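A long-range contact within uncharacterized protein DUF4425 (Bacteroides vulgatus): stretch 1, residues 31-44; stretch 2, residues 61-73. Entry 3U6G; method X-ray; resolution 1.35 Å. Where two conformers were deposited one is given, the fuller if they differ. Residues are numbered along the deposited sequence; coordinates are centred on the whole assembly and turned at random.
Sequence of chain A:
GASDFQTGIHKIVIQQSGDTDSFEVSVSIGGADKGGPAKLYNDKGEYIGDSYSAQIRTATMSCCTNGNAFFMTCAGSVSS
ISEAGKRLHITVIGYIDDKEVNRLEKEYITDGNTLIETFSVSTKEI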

ATOM      1  N   GLY A  31      -4.227  -2.579   6.096  1.00 14.62           N
ATOM      2  CA  GLY A  31      -5.478  -3.286   5.860  1.00 14.36           C
ATOM      3  C   GLY A  31      -6.644  -2.452   6.323  1.00 13.63           C
ATOM      4  O   GLY A  31      -6.476  -1.289   6.719  1.00 14.99           O
ATOM      5  N   ALA A  32      -7.823  -3.060   6.293  1.00 13.15           N
ATOM      6  CA  ALA A  32      -9.028  -2.388   6.710  1.00 13.46           C
ATOM      7  C   ALA A  32      -9.964  -3.318   7.433  1.00 13.54           C
ATOM      8  O   ALA A  32     -10.058  -4.498   7.103  1.00 14.10           O
ATOM      9  CB  ALA A  32      -9.755  -1.816   5.490  1.00 16.06           C
ATOM     10  N   ASP A  33     -10.649  -2.755   8.415  1.00 14.71           N
ATOM     11  CA  ASP A  33     -11.834  -3.364   8.989  1.00 15.85           C
ATOM     12  C   ASP A  33     -13.006  -2.380   8.832  1.00 17.45           C
ATOM     13  O   ASP A  33     -12.857  -1.308   8.225  1.00 16.25           O
ATOM     14  CB  ASP A  33     -11.578  -3.861  10.425  1.00 16.30           C
ATOM     15  CG  ASP A  33     -11.251  -2.756  11.410  1.00 18.46           C
ATOM     16  OD1 ASP A  33     -11.871  -1.668  11.358  1.00 17.81           O
ATOM     17  OD2 ASP A  33     -10.367  -2.970  12.278  1.00 19.01           O
ATOM     18  N   LYS A  34     -14.179  -2.758   9.333  1.00 17.58           N
ATOM     19  CA  LYS A  34     -15.378  -1.963   9.082  0.50 18.70           C
ATOM     20  C   LYS A  34     -15.337  -0.573   9.742  1.00 19.79           C
ATOM     21  O   LYS A  34     -16.133   0.299   9.389  1.00 21.50           O
ATOM     22  CB  LYS A  34     -16.642  -2.729   9.508  0.50 20.44           C
ATOM     23  CG  LYS A  34     -17.075  -3.850   8.554  0.50 24.01           C
ATOM     24  CD  LYS A  34     -17.747  -3.306   7.287  0.50 29.54           C
ATOM     25  CE  LYS A  34     -18.542  -4.363   6.540  0.50 30.65           C
ATOM     26  NZ  LYS A  34     -17.850  -5.674   6.452  0.50 31.25           N
ATOM     27  N   GLY A  35     -14.409  -0.368  10.679  1.00 18.40           N
ATOM     28  CA  GLY A  35     -14.260   0.903  11.368  1.00 20.44           C
ATOM     29  C   GLY A  35     -13.064   1.769  11.026  1.00 19.97           C
ATOM     30  O   GLY A  35     -12.960   2.883  11.517  1.00 24.01           O
ATOM     31  N   GLY A  36     -12.142   1.267  10.221  1.00 21.41           N
ATOM     32  CA  GLY A  36     -10.934   1.998   9.922  1.00 22.65           C
ATOM     33  C   GLY A  36      -9.763   1.139   9.488  1.00 17.12           C
ATOM     34  O   GLY A  36      -9.912  -0.073   9.259  1.00 17.71           O
ATOM     35  N   PRO A  37      -8.588   1.765   9.391  1.00 17.88           N
ATOM     36  CA  PRO A  37      -7.391   0.995   9.096  1.00 15.86           C
ATOM     37  C   PRO A  37      -7.199  -0.132  10.105  1.00 15.35           C
ATOM     38  O   PRO A  37      -7.489   0.026  11.293  1.00 17.33           O
ATOM     39  CB  PRO A  37      -6.268   2.034   9.157  1.00 17.14           C
ATOM     40  CG  PRO A  37      -6.939   3.349   8.832  1.00 18.84           C
ATOM     41  CD  PRO A  37      -8.327   3.221   9.419  1.00 19.97           C
ATOM     42  N   ALA A  38      -6.772  -1.275   9.603  1.00 14.59           N
ATOM     43  CA  ALA A  38      -6.604  -2.465  10.431  1.00 15.54           C
ATOM     44  C   ALA A  38      -5.426  -2.342  11.385  1.00 14.85           C
ATOM     45  O   ALA A  38      -4.372  -1.813  11.035  1.00 14.69           O
ATOM     46  CB  ALA A  38      -6.404  -3.692   9.547  1.00 16.93           C
ATOM     47  N   LYS A  39      -5.611  -2.852  12.593  1.00 16.76           N
ATOM     48  CA  LYS A  39      -4.491  -2.986  13.515  0.50 15.69           C
ATOM     49  C   LYS A  39      -3.572  -4.091  12.998  1.00 14.61           C
ATOM     50  O   LYS A  39      -4.030  -5.123  12.463  1.00 16.56           O
ATOM     51  CB  LYS A  39      -4.972  -3.264  14.938  0.50 17.37           C
ATOM     52  CG  LYS A  39      -5.521  -2.016  15.623  0.50 18.66           C
ATOM     53  CD  LYS A  39      -6.217  -2.349  16.911  0.50 22.13           C
ATOM     54  CE  LYS A  39      -6.690  -1.090  17.618  0.50 25.29           C
ATOM     55  NZ  LYS A  39      -5.558  -0.169  17.999  0.50 24.95           N
ATOM     56  N   LEU A  40      -2.267  -3.856  13.136  1.00 14.16           N
ATOM     57  CA  LEU A  40      -1.249  -4.735  12.590  1.00 13.52           C
ATOM     58  C   LEU A  40      -0.329  -5.251  13.705  1.00 14.33           C
ATOM     59  O   LEU A  40      -0.034  -4.531  14.650  1.00 14.45           O
ATOM     60  CB  LEU A  40      -0.398  -3.976  11.555  1.00 13.91           C
ATOM     61  CG  LEU A  40      -1.161  -3.329  10.395  1.00 13.33           C
ATOM     62  CD1 LEU A  40      -0.217  -2.439   9.567  1.00 15.94           C
ATOM     63  CD2 LEU A  40      -1.881  -4.343   9.524  1.00 15.26           C
ATOM     64  N   TYR A  41       0.174  -6.463  13.511  1.00 13.69           N
ATOM     65  CA  TYR A  41       0.964  -7.188  14.489  1.00 16.17           C
ATOM     66  C   TYR A  41       2.134  -7.847  13.761  1.00 15.54           C
ATOM     67  O   TYR A  41       1.988  -8.285  12.623  1.00 16.37           O
ATOM     68  CB  TYR A  41       0.110  -8.260  15.178  1.00 16.34           C
ATOM     69  CG  TYR A  41      -1.112  -7.685  15.867  1.00 14.24           C
ATOM     70  CD1 TYR A  41      -2.264  -7.431  15.157  1.00 15.62           C
ATOM     71  CD2 TYR A  41      -1.107  -7.379  17.218  1.00 15.35           C
ATOM     72  CE1 TYR A  41      -3.384  -6.894  15.760  1.00 15.79           C
ATOM     73  CE2 TYR A  41      -2.228  -6.830  17.843  1.00 15.52           C
ATOM     74  CZ  TYR A  41      -3.364  -6.594  17.094  1.00 15.81           C
ATOM     75  OH  TYR A  41      -4.480  -6.061  17.660  1.00 19.17           O
ATOM     76  N   ASN A  42       3.280  -7.925  14.432  1.00 16.32           N
ATOM     77  CA  ASN A  42       4.469  -8.559  13.867  1.00 17.65           C
ATOM     78  C   ASN A  42       4.487 -10.079  14.059  1.00 21.18           C
ATOM     79  O   ASN A  42       3.513 -10.664  14.521  1.00 18.58           O
ATOM     80  CB  ASN A  42       5.739  -7.876  14.414  1.00 20.66           C
ATOM     81  CG  ASN A  42       6.015  -8.186  15.875  1.00 19.99           C
ATOM     82  OD1 ASN A  42       5.428  -9.092  16.468  1.00 18.91           O
ATOM     83  ND2 ASN A  42       6.947  -7.434  16.460  1.00 25.11           N
ATOM     84  N   ASP A  43       5.597 -10.720  13.689  1.00 21.07           N
ATOM     85  CA  ASP A  43       5.692 -12.182  13.730  1.00 24.48           C
ATOM     86  C   ASP A  43       5.592 -12.787  15.138  1.00 23.76           C
ATOM     87  O   ASP A  43       5.282 -13.977  15.277  1.00 26.95           O
ATOM     88  CB  ASP A  43       6.973 -12.674  13.025  1.00 25.11           C
ATOM     89  CG  ASP A  43       8.255 -12.187  13.707  1.00 35.92           C
ATOM     90  OD1 ASP A  43       8.398 -10.960  13.912  1.00 40.48           O
ATOM     91  OD2 ASP A  43       9.126 -13.029  14.012  1.00 48.59           O
ATOM     92  N   LYS A  44       5.834 -11.960  16.158  1.00 23.75           N
ATOM     93  CA  LYS A  44       5.738 -12.372  17.560  0.50 23.29           C
ATOM     94  C   LYS A  44       4.378 -12.016  18.150  1.00 20.36           C
ATOM     95  O   LYS A  44       4.102 -12.286  19.319  1.00 23.94           O
ATOM     96  CB  LYS A  44       6.835 -11.690  18.384  0.50 24.75           C
ATOM     97  CG  LYS A  44       8.242 -11.862  17.829  0.50 28.76           C
ATOM     98  CD  LYS A  44       8.566 -13.316  17.540  0.50 31.52           C
ATOM     99  CE  LYS A  44       9.997 -13.470  17.047  0.50 33.34           C
ATOM    100  NZ  LYS A  44      10.199 -14.758  16.326  0.50 36.36           N
HETATM  101  N   MSE A  61       9.867 -12.017   6.994  1.00 22.34           N
HETATM  102  CA  MSE A  61       9.077 -11.154   7.852  0.50 22.51           C
HETATM  103  C   MSE A  61       7.603 -11.427   7.618  1.00 21.42           C
HETATM  104  O   MSE A  61       7.181 -11.820   6.543  1.00 21.15           O
HETATM  105  CB  MSE A  61       9.427  -9.684   7.633  0.50 26.26           C
HETATM  106  CG  MSE A  61       8.943  -9.094   6.342  0.50 28.99           C
HETATM  107 SE   MSE A  61       7.134  -8.356   6.457  0.38 45.77          SE
HETATM  108  CE  MSE A  61       7.010  -8.037   8.342  0.50 23.22           C
ATOM    109  N   SER A  62       6.819 -11.259   8.668  1.00 20.48           N
ATOM    110  CA  SER A  62       5.394 -11.395   8.520  1.00 21.10           C
ATOM    111  C   SER A  62       4.666 -10.329   9.313  1.00 19.72           C
ATOM    112  O   SER A  62       5.191  -9.780  10.295  1.00 23.71           O
ATOM    113  CB  SER A  62       4.933 -12.786   8.937  1.00 26.85           C
ATOM    114  OG  SER A  62       5.346 -13.055  10.248  1.00 34.14           O
ATOM    115  N   CYS A  63       3.436 -10.088   8.891  1.00 18.44           N
ATOM    116  CA  CYS A  63       2.574  -9.083   9.479  1.00 17.98           C
ATOM    117  C   CYS A  63       1.145  -9.619   9.398  1.00 16.38           C
ATOM    118  O   CYS A  63       0.755 -10.163   8.379  1.00 19.24           O
ATOM    119  CB  CYS A  63       2.716  -7.746   8.694  1.00 17.78           C
ATOM    120  SG  CYS A  63       1.763  -6.382   9.416  1.00 23.26           S
ATOM    121  N   CYS A  64       0.360  -9.489  10.465  1.00 15.14           N
ATOM    122  CA  CYS A  64      -1.029  -9.915  10.427  1.00 15.24           C
ATOM    123  C   CYS A  64      -1.924  -8.917  11.112  1.00 14.83           C
ATOM    124  O   CYS A  64      -1.450  -7.997  11.794  1.00 15.86           O
ATOM    125  CB  CYS A  64      -1.208 -11.304  11.066  1.00 15.99           C
ATOM    126  SG  CYS A  64      -0.936 -11.333  12.851  1.00 19.77           S
ATOM    127  N   THR A  65      -3.218  -9.120  10.913  1.00 13.69           N
ATOM    128  CA  THR A  65      -4.242  -8.271  11.482  1.00 13.87           C
ATOM    129  C   THR A  65      -4.881  -8.966  12.688  1.00 13.92           C
ATOM    130  O   THR A  65      -4.544 -10.106  13.013  1.00 15.43           O
ATOM    131  CB  THR A  65      -5.345  -7.981  10.437  1.00 15.05           C
ATOM    132  OG1 THR A  65      -6.052  -9.192  10.139  1.00 13.94           O
ATOM    133  CG2 THR A  65      -4.766  -7.368   9.151  1.00 16.83           C
ATOM    134  N   ASN A  66      -5.803  -8.269  13.344  1.00 14.54           N
ATOM    135  CA  ASN A  66      -6.745  -8.926  14.221  1.00 14.80           C
ATOM    136  C   ASN A  66      -7.816  -9.608  13.375  1.00 15.74           C
ATOM    137  O   ASN A  66      -7.794  -9.544  12.133  1.00 16.64           O
ATOM    138  CB  ASN A  66      -7.329  -7.967  15.275  1.00 16.00           C
ATOM    139  CG  ASN A  66      -8.311  -6.937  14.705  1.00 16.84           C
ATOM    140  OD1 ASN A  66      -8.908  -7.137  13.644  1.00 17.95           O
ATOM    141  ND2 ASN A  66      -8.496  -5.824  15.443  1.00 18.72           N
ATOM    142  N   GLY A  67      -8.759 -10.268  14.038  1.00 15.68           N
ATOM    143  CA  GLY A  67      -9.751 -11.063  13.332  1.00 17.01           C
ATOM    144  C   GLY A  67     -10.904 -10.303  12.721  1.00 16.19           C
ATOM    145  O   GLY A  67     -11.866 -10.921  12.238  1.00 18.59           O
ATOM    146  N   ASN A  68     -10.835  -8.970  12.762  1.00 16.67           N
ATOM    147  CA  ASN A  68     -11.898  -8.132  12.214  1.00 17.51           C
ATOM    148  C   ASN A  68     -11.601  -7.616  10.814  1.00 16.03           C
ATOM    149  O   ASN A  68     -12.471  -7.022  10.188  1.00 16.42           O
ATOM    150  CB  ASN A  68     -12.158  -6.932  13.122  1.00 17.28           C
ATOM    151  CG  ASN A  68     -12.542  -7.333  14.526  1.00 18.55           C
ATOM    152  OD1 ASN A  68     -13.225  -8.344  14.733  1.00 19.69           O
ATOM    153  ND2 ASN A  68     -12.073  -6.559  15.510  1.00 20.48           N
ATOM    154  N   ALA A  69     -10.388  -7.828  10.328  1.00 15.44           N
ATOM    155  CA  ALA A  69     -10.001  -7.276   9.039  1.00 14.87           C
ATOM    156  C   ALA A  69     -10.699  -7.993   7.906  1.00 14.55           C
ATOM    157  O   ALA A  69     -10.994  -9.189   8.014  1.00 15.24           O
ATOM    158  CB  ALA A  69      -8.491  -7.341   8.863  1.00 14.93           C
ATOM    159  N   PHE A  70     -10.982  -7.259   6.822  1.00 13.52           N
ATOM    160  CA  PHE A  70     -11.542  -7.884   5.620  1.00 14.29           C
ATOM    161  C   PHE A  70     -10.641  -7.720   4.411  1.00 14.19           C
ATOM    162  O   PHE A  70     -10.961  -8.221   3.347  1.00 16.08           O
ATOM    163  CB  PHE A  70     -12.971  -7.416   5.323  1.00 16.10           C
ATOM    164  CG  PHE A  70     -13.105  -5.935   5.121  1.00 16.68           C
ATOM    165  CD1 PHE A  70     -12.617  -5.343   3.966  1.00 19.84           C
ATOM    166  CD2 PHE A  70     -13.704  -5.128   6.076  1.00 20.21           C
ATOM    167  CE1 PHE A  70     -12.741  -3.980   3.751  1.00 20.60           C
ATOM    168  CE2 PHE A  70     -13.834  -3.764   5.854  1.00 20.87           C
ATOM    169  CZ  PHE A  70     -13.320  -3.191   4.713  1.00 18.81           C
ATOM    170  N   PHE A  71      -9.489  -7.073   4.588  1.00 14.11           N
ATOM    171  CA  PHE A  71      -8.574  -6.759   3.515  1.00 15.79           C
ATOM    172  C   PHE A  71      -7.215  -6.402   4.086  1.00 14.55           C
ATOM    173  O   PHE A  71      -7.132  -5.750   5.120  1.00 14.64           O
ATOM    174  CB  PHE A  71      -9.113  -5.562   2.748  1.00 18.15           C
ATOM    175  CG  PHE A  71      -8.285  -5.141   1.563  1.00 18.38           C
ATOM    176  CD1 PHE A  71      -8.126  -5.974   0.466  1.00 18.92           C
ATOM    177  CD2 PHE A  71      -7.716  -3.878   1.525  1.00 22.75           C
ATOM    178  CE1 PHE A  71      -7.378  -5.580  -0.642  1.00 22.17           C
ATOM    179  CE2 PHE A  71      -6.966  -3.461   0.410  1.00 24.45           C
ATOM    180  CZ  PHE A  71      -6.809  -4.318  -0.680  1.00 22.42           C
HETATM  181  N   MSE A  72      -6.156  -6.823   3.389  1.00 13.96           N
HETATM  182  CA  MSE A  72      -4.789  -6.479   3.728  1.00 13.07           C
HETATM  183  C   MSE A  72      -4.001  -6.412   2.424  1.00 13.17           C
HETATM  184  O   MSE A  72      -4.257  -7.180   1.507  1.00 16.18           O
HETATM  185  CB  MSE A  72      -4.168  -7.498   4.704  1.00 16.86           C
HETATM  186  CG  MSE A  72      -2.841  -7.056   5.516  1.00 22.03           C
HETATM  187 SE   MSE A  72      -2.190  -8.523   6.394  0.75 19.63          SE
HETATM  188  CE  MSE A  72      -1.085  -7.542   7.622  1.00 25.68           C
ATOM    189  N   THR A  73      -3.084  -5.459   2.356  1.00 13.69           N
ATOM    190  CA  THR A  73      -2.271  -5.175   1.165  0.50 15.25           C
ATOM    191  C   THR A  73      -0.811  -5.012   1.515  1.00 14.68           C
ATOM    192  O   THR A  73      -0.495  -4.518   2.601  1.00 15.92           O
ATOM    193  CB  THR A  73      -2.662  -3.820   0.544  0.50 16.57           C
ATOM    194  OG1 THR A  73      -2.569  -2.775   1.535  0.50 19.42           O
ATOM    195  CG2 THR A  73      -4.058  -3.877   0.003  0.50 18.55           C
TER
HETATM  196  O   HOH W   1     -10.791  -4.018  14.764  1.00 22.02           O
HETATM  197  O   HOH W   2      -8.443  -4.948  11.958  1.00 24.13           O
HETATM  198  O   HOH W   3     -14.727  -5.535  10.256  1.00 26.05           O
HETATM  199  O   HOH W   4      -7.244  -5.500  18.011  1.00 21.74           O
HETATM  200  O   HOH W   5       7.605  -9.492  11.806  1.00 35.20           O

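How does the first strand of stretch 2 engage its partner? At Ser 62 the approach is partly through water: water 5 accepts from Asp 43 N at 3.0 Å and donates to Ser 62 O at 2.9 Å. The pairing then becomes direct and antiparallel. Cys 64 N donates to Tyr 41 O at 3.0 Å, and Tyr 41 N donates back to Cys 64 O at 2.8 Å, a closed pair that fixes the register.

Which side chains settle around that pair? Cys 63 SG lies 3.9 Å from Leu 40 CB, while Cys 64 SG and Tyr 41 CB, on a common face, meet at 4.0 Å. These are apolar contacts, sulfur against carbon.

What fills the gap at the turn from Asn 66 to Ala 69? Water does much of the work, because the polar side chains of Asp 33, Asn 66 and Asn 68 stand too far apart to bond directly. Water 1 donates to Asp 33 OD2 (2.7 Å) and accepts from Asn 66 ND2 (3.0 Å) and Asn 68 ND2 (2.9 Å). Water 2 donates to both Asp 33 OD2 and Asn 66 OD1, each at 2.8 Å.

How do the chains join again beyond the turn? Phe 70 N donates to Ala 32 O at 2.9 Å, and that oxygen also lies over one face of the Phe 70 ring, whose CZ comes 3.9 Å from Ala 32 CB. Next, Ala 32 N donates to Phe 71 O at 3.0 Å. Gly 31 CA sits 3.9 Å from Met 72 CA; an ideal CB on this glycine would fall 2.5 Å from Phe 71 O, a clash. The selenomethionine Met 72 extends its CE to 3.8 Å from Leu 40 CD2, an apolar contact linking the two strand regions.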